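Local coordinates for protein Xaa-Pro dipeptidase (Pyrococcus horikoshii, PDB 1WY2) that probably splits dipeptides that carry proline at the C-terminal position, as a two-metal prolidase of the M24B peptidase family, at residues A[246-251]-A[329-334]; A[149-154]-A[226-231]. One frame throughout, in Å; residues are numbered along the deposited sequence.

Both contacts lie in the metallopeptidase domain, the pita-bread fold of family M24, and each lays a helix against a strand of its antiparallel sheets. Contact 2 comes first along the chain and closes before contact 1 opens: helix 130-153 meets strand 220-229, and helix 235-254, next after that strand, then meets strand 325-336. The centres are about 19 Å apart. What joins them is R226, whose NH2 forms a salt bridge with D331 OD1 at 2.8 Å, while its NH1 probably bonds to E330 O. The two strands also meet through backbone bonding of E330 with T225, and both supply metal ligands, D223 from 220-229 and E330 from 325-336.

Contact 1. Residues A[246-251]-A[329-334]; sequences EAQKKA and IEDTIL. With ZN (zinc ion), chain D; ZN (zinc ion), chain E.
The backbones of helix 235-254 and strand 325-336 come nearest where the CA of Q248 lies 6.8 Å from the CA of I329, just ahead of the regular part 331-334 of the strand. One glutamine carries the contact, which buries 160 Å² in all. Its CG stands anti to the backbone N (chi1 -158°) and rests 3.3 Å from I329 O, while I329 CG2 packs at 4.0 Å on Q248 CG and CD. The chain then bends at chi2, turning the amide toward D331. NE2 donates to D331 OD2 at 2.9 Å with an N-H...O angle of 152°, arriving from above the carboxylate plane; amide and carboxylate are turned 62° apart. In this pita-bread fold of the M24 peptidases, the strand alternates its faces: D331 points to the helix, whereas E330 points away and bridges both zinc ions, OE1 at 2.0 Å from one and OE2 at 2.1 Å from the other. T225 OG1 bonds to E330 OE1. With the amide cut back to an alanine, D331 OD2 would probably lose one of its donors and a gap would open beside I329 CG2. The buried D331 carboxylate is further held by a salt bridge from OD2 to R342 NE, and OD1 accepts a hydrogen bond from T344 OG1.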
ATOM      1  N   GLU A 246       7.001 -29.392 -13.324  1.00 19.96           N
ATOM      2  CA  GLU A 246       8.079 -29.643 -14.274  1.00 20.03           C
ATOM      3  C   GLU A 246       8.657 -28.330 -14.796  1.00 19.51           C
ATOM      4  O   GLU A 246       9.875 -28.156 -14.864  1.00 19.95           O
ATOM      5  CB  GLU A 246       7.559 -30.467 -15.449  1.00 21.70           C
ATOM      6  CG  GLU A 246       8.627 -30.838 -16.465  1.00 23.71           C
ATOM      7  CD  GLU A 246       8.036 -31.417 -17.735  1.00 26.95           C
ATOM      8  OE1 GLU A 246       6.916 -31.970 -17.673  1.00 27.57           O
ATOM      9  OE2 GLU A 246       8.694 -31.328 -18.794  1.00 27.36           O
ATOM     10  N   ALA A 247       7.772 -27.411 -15.166  1.00 17.76           N
ATOM     11  CA  ALA A 247       8.186 -26.113 -15.687  1.00 17.68           C
ATOM     12  C   ALA A 247       8.932 -25.295 -14.636  1.00 17.88           C
ATOM     13  O   ALA A 247       9.942 -24.664 -14.939  1.00 18.63           O
ATOM     14  CB  ALA A 247       6.964 -25.338 -16.181  1.00 17.32           C
ATOM     15  N   GLN A 248       8.438 -25.308 -13.401  1.00 17.90           N
ATOM     16  CA  GLN A 248       9.076 -24.544 -12.333  1.00 17.42           C
ATOM     17  C   GLN A 248      10.468 -25.104 -12.043  1.00 17.67           C
ATOM     18  O   GLN A 248      11.436 -24.353 -11.931  1.00 16.19           O
ATOM     19  CB  GLN A 248       8.207 -24.581 -11.068  1.00 18.34           C
ATOM     20  CG  GLN A 248       8.463 -23.442 -10.068  1.00 17.43           C
ATOM     21  CD  GLN A 248       9.517 -23.777  -9.028  1.00 18.53           C
ATOM     22  OE1 GLN A 248       9.989 -24.907  -8.946  1.00 19.26           O
ATOM     23  NE2 GLN A 248       9.876 -22.793  -8.215  1.00 18.20           N
ATOM     24  N   LYS A 249      10.568 -26.424 -11.934  1.00 17.96           N
ATOM     25  CA  LYS A 249      11.856 -27.054 -11.657  1.00 20.27           C
ATOM     26  C   LYS A 249      12.875 -26.764 -12.752  1.00 20.12           C
ATOM     27  O   LYS A 249      14.030 -26.442 -12.466  1.00 21.30           O
ATOM     28  CB  LYS A 249      11.689 -28.567 -11.503  1.00 23.33           C
ATOM     29  CG  LYS A 249      11.077 -28.994 -10.182  1.00 28.74           C
ATOM     30  CD  LYS A 249      10.948 -30.509 -10.109  1.00 31.63           C
ATOM     31  CE  LYS A 249      12.301 -31.191 -10.279  1.00 34.70           C
ATOM     32  NZ  LYS A 249      12.175 -32.675 -10.325  1.00 39.44           N
ATOM     33  N   LYS A 250      12.443 -26.873 -14.005  1.00 20.71           N
ATOM     34  CA  LYS A 250      13.329 -26.627 -15.137  1.00 21.72           C
ATOM     35  C   LYS A 250      13.803 -25.173 -15.154  1.00 21.84           C
ATOM     36  O   LYS A 250      14.979 -24.902 -15.394  1.00 19.76           O
ATOM     37  CB  LYS A 250      12.611 -26.954 -16.449  1.00 24.41           C
ATOM     38  CG  LYS A 250      13.496 -26.864 -17.688  1.00 27.87           C
ATOM     39  CD  LYS A 250      14.617 -27.890 -17.637  1.00 31.49           C
ATOM     40  CE  LYS A 250      15.460 -27.850 -18.900  1.00 32.51           C
ATOM     41  NZ  LYS A 250      16.550 -28.866 -18.864  1.00 36.04           N
ATOM     42  N   ALA A 251      12.891 -24.242 -14.888  1.00 19.61           N
ATOM     43  CA  ALA A 251      13.249 -22.829 -14.879  1.00 20.25           C
ATOM     44  C   ALA A 251      14.262 -22.531 -13.778  1.00 19.88           C
ATOM     45  O   ALA A 251      15.245 -21.834 -14.011  1.00 21.29           O
ATOM     46  CB  ALA A 251      12.004 -21.967 -14.701  1.00 20.36           C
ATOM     47  N   ILE A 329       3.284 -22.711  -8.513  1.00 15.27           N
ATOM     48  CA  ILE A 329       4.372 -23.091  -7.619  1.00 14.94           C
ATOM     49  C   ILE A 329       5.407 -21.989  -7.783  1.00 14.96           C
ATOM     50  O   ILE A 329       5.902 -21.753  -8.884  1.00 15.45           O
ATOM     51  CB  ILE A 329       4.960 -24.460  -8.007  1.00 15.41           C
ATOM     52  CG1 ILE A 329       3.867 -25.529  -7.886  1.00 16.56           C
ATOM     53  CG2 ILE A 329       6.138 -24.794  -7.097  1.00 16.97           C
ATOM     54  CD1 ILE A 329       4.282 -26.910  -8.366  1.00 17.49           C
ATOM     55  N   GLU A 330       5.710 -21.305  -6.685  1.00 15.18           N
ATOM     56  CA  GLU A 330       6.632 -20.177  -6.701  1.00 15.19           C
ATOM     57  C   GLU A 330       7.716 -20.205  -5.634  1.00 15.25           C
ATOM     58  O   GLU A 330       7.449 -20.502  -4.469  1.00 14.53           O
ATOM     59  CB  GLU A 330       5.831 -18.874  -6.550  1.00 15.68           C
ATOM     60  CG  GLU A 330       6.668 -17.660  -6.158  1.00 15.77           C
ATOM     61  CD  GLU A 330       5.844 -16.402  -5.976  1.00 18.00           C
ATOM     62  OE1 GLU A 330       4.714 -16.496  -5.454  1.00 16.74           O
ATOM     63  OE2 GLU A 330       6.342 -15.317  -6.340  1.00 18.72           O
ATOM     64  N   ASP A 331       8.940 -19.889  -6.050  1.00 15.65           N
ATOM     65  CA  ASP A 331      10.087 -19.808  -5.142  1.00 15.13           C
ATOM     66  C   ASP A 331      10.748 -18.453  -5.342  1.00 15.48           C
ATOM     67  O   ASP A 331      10.652 -17.866  -6.417  1.00 15.21           O
ATOM     68  CB  ASP A 331      11.165 -20.855  -5.472  1.00 16.52           C
ATOM     69  CG  ASP A 331      10.885 -22.214  -4.875  1.00 17.48           C
ATOM     70  OD1 ASP A 331      10.489 -22.281  -3.694  1.00 17.78           O
ATOM     71  OD2 ASP A 331      11.091 -23.220  -5.592  1.00 18.21           O
ATOM     72  N   THR A 332      11.408 -17.958  -4.300  1.00 16.28           N
ATOM     73  CA  THR A 332      12.180 -16.728  -4.417  1.00 15.17           C
ATOM     74  C   THR A 332      13.575 -17.330  -4.517  1.00 16.18           C
ATOM     75  O   THR A 332      13.927 -18.197  -3.713  1.00 16.93           O
ATOM     76  CB  THR A 332      12.097 -15.852  -3.156  1.00 17.08           C
ATOM     77  OG1 THR A 332      10.792 -15.271  -3.066  1.00 13.80           O
ATOM     78  CG2 THR A 332      13.135 -14.729  -3.214  1.00 14.74           C
ATOM     79  N   ILE A 333      14.352 -16.916  -5.510  1.00 16.33           N
ATOM     80  CA  ILE A 333      15.689 -17.470  -5.671  1.00 17.61           C
ATOM     81  C   ILE A 333      16.752 -16.402  -5.827  1.00 19.55           C
ATOM     82  O   ILE A 333      16.464 -15.258  -6.178  1.00 18.58           O
ATOM     83  CB  ILE A 333      15.775 -18.420  -6.894  1.00 18.43           C
ATOM     84  CG1 ILE A 333      15.614 -17.625  -8.193  1.00 17.77           C
ATOM     85  CG2 ILE A 333      14.695 -19.502  -6.789  1.00 17.68           C
ATOM     86  CD1 ILE A 333      15.931 -18.429  -9.450  1.00 19.98           C
ATOM     87  N   LEU A 334      17.988 -16.799  -5.555  1.00 18.12           N
ATOM     88  CA  LEU A 334      19.136 -15.921  -5.670  1.00 18.02           C
ATOM     89  C   LEU A 334      20.003 -16.429  -6.815  1.00 18.83           C
ATOM     90  O   LEU A 334      20.258 -17.631  -6.922  1.00 19.19           O
ATOM     91  CB  LEU A 334      19.948 -15.947  -4.371  1.00 17.65           C
ATOM     92  CG  LEU A 334      21.356 -15.344  -4.440  1.00 18.38           C
ATOM     93  CD1 LEU A 334      21.270 -13.836  -4.626  1.00 18.01           C
ATOM     94  CD2 LEU A 334      22.108 -15.681  -3.168  1.00 20.06           C
TER
HETATM   95 ZN    ZN D 405       3.728 -14.910  -4.761  1.00 17.25          ZN
HETATM   96 ZN    ZN E 406       5.572 -13.453  -6.864  1.00 18.14          ZN

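Contact 2. Residues A[149-154]-A[226-231]; sequences AAIEEI and RTIVVG
I151 and I154, at the C-terminal end of helix 130-153, pack on I228 and V230 of the segment 226-231, where a helix of the pita-bread fold of M24 peptidases covers the end of a strand in one of its antiparallel sheets. The CA atoms set the spacing: I151 to I228 and I154 to V230 are both 7.7 Å apart, a distance bridged by branched aliphatic side chains. Together the segments bury 206 Å².

The interaction across the contact is apolar. I228 is the central side chain, pointing at the helix between the two isoleucines and using a different branch for each. Its CG1 lies between the backbone N and the carbonyl carbon (chi1 62°), which sends CD1 to I154 and leaves CG2 on the side of I151. CD1 accordingly meets both I154 CD1 and I154 CG2 at 4.1 Å, whereas I228 CG2 lies 4.2 Å from I151 CG1. Side chains of strand 208-217, V209 and I211, also touch I154, and V163 of helix 160-173 packs on it as well.

The polar bonds described here are those of the backbone. I154, the first residue past the helix, still has its N bonded to A150 O at 2.8 Å, and its CB points toward the strand segment. Backbone bonds of R226 with I211 and of I228 with V209 tie the strand to 208-217.

At the far end of the apolar contact, I203, in a loop, touches both I154 and V230. These two residues make the shortest approach between the segments, methyl to methyl, with I154 CG2 and V230 CG2 3.8 Å apart.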
ATOM      1  N   ALA A 149       2.298 -23.776   8.000  1.00 19.82           N
ATOM      2  CA  ALA A 149       1.195 -23.593   8.933  1.00 19.34           C
ATOM      3  C   ALA A 149      -0.125 -23.581   8.168  1.00 19.44           C
ATOM      4  O   ALA A 149      -1.129 -24.107   8.646  1.00 19.71           O
ATOM      5  CB  ALA A 149       1.362 -22.292   9.709  1.00 18.49           C
ATOM      6  N   ALA A 150      -0.120 -22.986   6.977  1.00 17.34           N
ATOM      7  CA  ALA A 150      -1.330 -22.920   6.159  1.00 18.94           C
ATOM      8  C   ALA A 150      -1.779 -24.319   5.763  1.00 20.19           C
ATOM      9  O   ALA A 150      -2.961 -24.650   5.834  1.00 21.45           O
ATOM     10  CB  ALA A 150      -1.077 -22.086   4.907  1.00 18.61           C
ATOM     11  N   ILE A 151      -0.822 -25.135   5.339  1.00 20.42           N
ATOM     12  CA  ILE A 151      -1.113 -26.502   4.924  1.00 22.73           C
ATOM     13  C   ILE A 151      -1.752 -27.290   6.062  1.00 25.84           C
ATOM     14  O   ILE A 151      -2.703 -28.044   5.850  1.00 26.71           O
ATOM     15  CB  ILE A 151       0.182 -27.205   4.450  1.00 22.17           C
ATOM     16  CG1 ILE A 151       0.677 -26.539   3.162  1.00 23.67           C
ATOM     17  CG2 ILE A 151      -0.070 -28.690   4.217  1.00 24.56           C
ATOM     18  CD1 ILE A 151       2.014 -27.068   2.661  1.00 24.20           C
ATOM     19  N   GLU A 152      -1.241 -27.097   7.272  1.00 27.29           N
ATOM     20  CA  GLU A 152      -1.756 -27.798   8.442  1.00 30.22           C
ATOM     21  C   GLU A 152      -3.143 -27.292   8.839  1.00 30.74           C
ATOM     22  O   GLU A 152      -3.968 -28.051   9.351  1.00 30.29           O
ATOM     23  CB  GLU A 152      -0.785 -27.619   9.613  1.00 33.95           C
ATOM     24  CG  GLU A 152      -1.002 -28.576  10.775  1.00 39.66           C
ATOM     25  CD  GLU A 152      -0.783 -30.024  10.381  1.00 42.62           C
ATOM     26  OE1 GLU A 152       0.209 -30.305   9.673  1.00 45.42           O
ATOM     27  OE2 GLU A 152      -1.597 -30.882  10.784  1.00 46.79           O
ATOM     28  N   GLU A 153      -3.398 -26.011   8.590  1.00 29.46           N
ATOM     29  CA  GLU A 153      -4.672 -25.392   8.938  1.00 29.67           C
ATOM     30  C   GLU A 153      -5.774 -25.634   7.915  1.00 30.80           C
ATOM     31  O   GLU A 153      -6.960 -25.589   8.246  1.00 32.79           O
ATOM     32  CB  GLU A 153      -4.481 -23.886   9.117  1.00 31.96           C
ATOM     33  CG  GLU A 153      -5.740 -23.142   9.528  1.00 34.61           C
ATOM     34  CD  GLU A 153      -6.275 -23.603  10.870  1.00 37.85           C
ATOM     35  OE1 GLU A 153      -5.495 -23.617  11.844  1.00 38.52           O
ATOM     36  OE2 GLU A 153      -7.474 -23.945  10.950  1.00 40.02           O
ATOM     37  N   ILE A 154      -5.382 -25.889   6.674  1.00 28.65           N
ATOM     38  CA  ILE A 154      -6.351 -26.116   5.614  1.00 26.70           C
ATOM     39  C   ILE A 154      -7.005 -27.492   5.680  1.00 28.27           C
ATOM     40  O   ILE A 154      -6.336 -28.524   5.604  1.00 29.23           O
ATOM     41  CB  ILE A 154      -5.692 -25.917   4.232  1.00 26.04           C
ATOM     42  CG1 ILE A 154      -5.398 -24.428   4.025  1.00 22.26           C
ATOM     43  CG2 ILE A 154      -6.596 -26.455   3.131  1.00 25.32           C
ATOM     44  CD1 ILE A 154      -4.544 -24.125   2.815  1.00 24.06           C
ATOM     45  N   ARG A 226       2.593 -22.307  -2.952  1.00 15.75           N
ATOM     46  CA  ARG A 226       2.540 -23.763  -2.986  1.00 15.36           C
ATOM     47  C   ARG A 226       1.083 -24.113  -3.239  1.00 15.23           C
ATOM     48  O   ARG A 226       0.183 -23.412  -2.784  1.00 16.60           O
ATOM     49  CB  ARG A 226       2.994 -24.377  -1.657  1.00 13.80           C
ATOM     50  CG  ARG A 226       4.489 -24.260  -1.394  1.00 14.78           C
ATOM     51  CD  ARG A 226       5.307 -25.115  -2.359  1.00 15.26           C
ATOM     52  NE  ARG A 226       6.739 -24.972  -2.107  1.00 17.64           N
ATOM     53  CZ  ARG A 226       7.490 -23.992  -2.600  1.00 18.87           C
ATOM     54  NH1 ARG A 226       6.954 -23.063  -3.390  1.00 17.92           N
ATOM     55  NH2 ARG A 226       8.773 -23.921  -2.278  1.00 17.44           N
ATOM     56  N   THR A 227       0.851 -25.183  -3.984  1.00 15.37           N
ATOM     57  CA  THR A 227      -0.511 -25.605  -4.264  1.00 16.54           C
ATOM     58  C   THR A 227      -0.676 -27.007  -3.706  1.00 16.46           C
ATOM     59  O   THR A 227       0.214 -27.844  -3.852  1.00 17.19           O
ATOM     60  CB  THR A 227      -0.800 -25.623  -5.781  1.00 16.81           C
ATOM     61  OG1 THR A 227      -0.689 -24.293  -6.305  1.00 17.89           O
ATOM     62  CG2 THR A 227      -2.208 -26.151  -6.058  1.00 19.50           C
ATOM     63  N   ILE A 228      -1.803 -27.247  -3.047  1.00 17.82           N
ATOM     64  CA  ILE A 228      -2.097 -28.558  -2.478  1.00 17.95           C
ATOM     65  C   ILE A 228      -3.511 -28.953  -2.891  1.00 17.73           C
ATOM     66  O   ILE A 228      -4.211 -28.195  -3.560  1.00 17.73           O
ATOM     67  CB  ILE A 228      -2.030 -28.547  -0.922  1.00 18.55           C
ATOM     68  CG1 ILE A 228      -3.083 -27.591  -0.357  1.00 19.09           C
ATOM     69  CG2 ILE A 228      -0.637 -28.130  -0.456  1.00 18.46           C
ATOM     70  CD1 ILE A 228      -3.171 -27.598   1.157  1.00 23.48           C
ATOM     71  N   VAL A 229      -3.914 -30.159  -2.510  1.00 20.61           N
ATOM     72  CA  VAL A 229      -5.260 -30.639  -2.789  1.00 21.47           C
ATOM     73  C   VAL A 229      -5.777 -31.196  -1.476  1.00 22.36           C
ATOM     74  O   VAL A 229      -5.055 -31.897  -0.767  1.00 22.40           O
ATOM     75  CB  VAL A 229      -5.292 -31.770  -3.842  1.00 22.10           C
ATOM     76  CG1 VAL A 229      -6.709 -32.326  -3.951  1.00 23.79           C
ATOM     77  CG2 VAL A 229      -4.835 -31.245  -5.196  1.00 23.42           C
ATOM     78  N   VAL A 230      -7.013 -30.855  -1.138  1.00 23.08           N
ATOM     79  CA  VAL A 230      -7.615 -31.343   0.092  1.00 25.27           C
ATOM     80  C   VAL A 230      -8.185 -32.716  -0.232  1.00 26.42           C
ATOM     81  O   VAL A 230      -9.201 -32.830  -0.911  1.00 27.78           O
ATOM     82  CB  VAL A 230      -8.741 -30.409   0.573  1.00 24.23           C
ATOM     83  CG1 VAL A 230      -9.344 -30.942   1.867  1.00 26.02           C
ATOM     84  CG2 VAL A 230      -8.188 -29.004   0.789  1.00 26.17           C
ATOM     85  N   GLY A 231      -7.511 -33.754   0.247  1.00 28.11           N
ATOM     86  CA  GLY A 231      -7.947 -35.108  -0.027  1.00 29.14           C
ATOM     87  C   GLY A 231      -7.136 -35.660  -1.181  1.00 29.93           C
ATOM     88  O   GLY A 231      -5.966 -35.312  -1.342  1.00 30.75           O
TER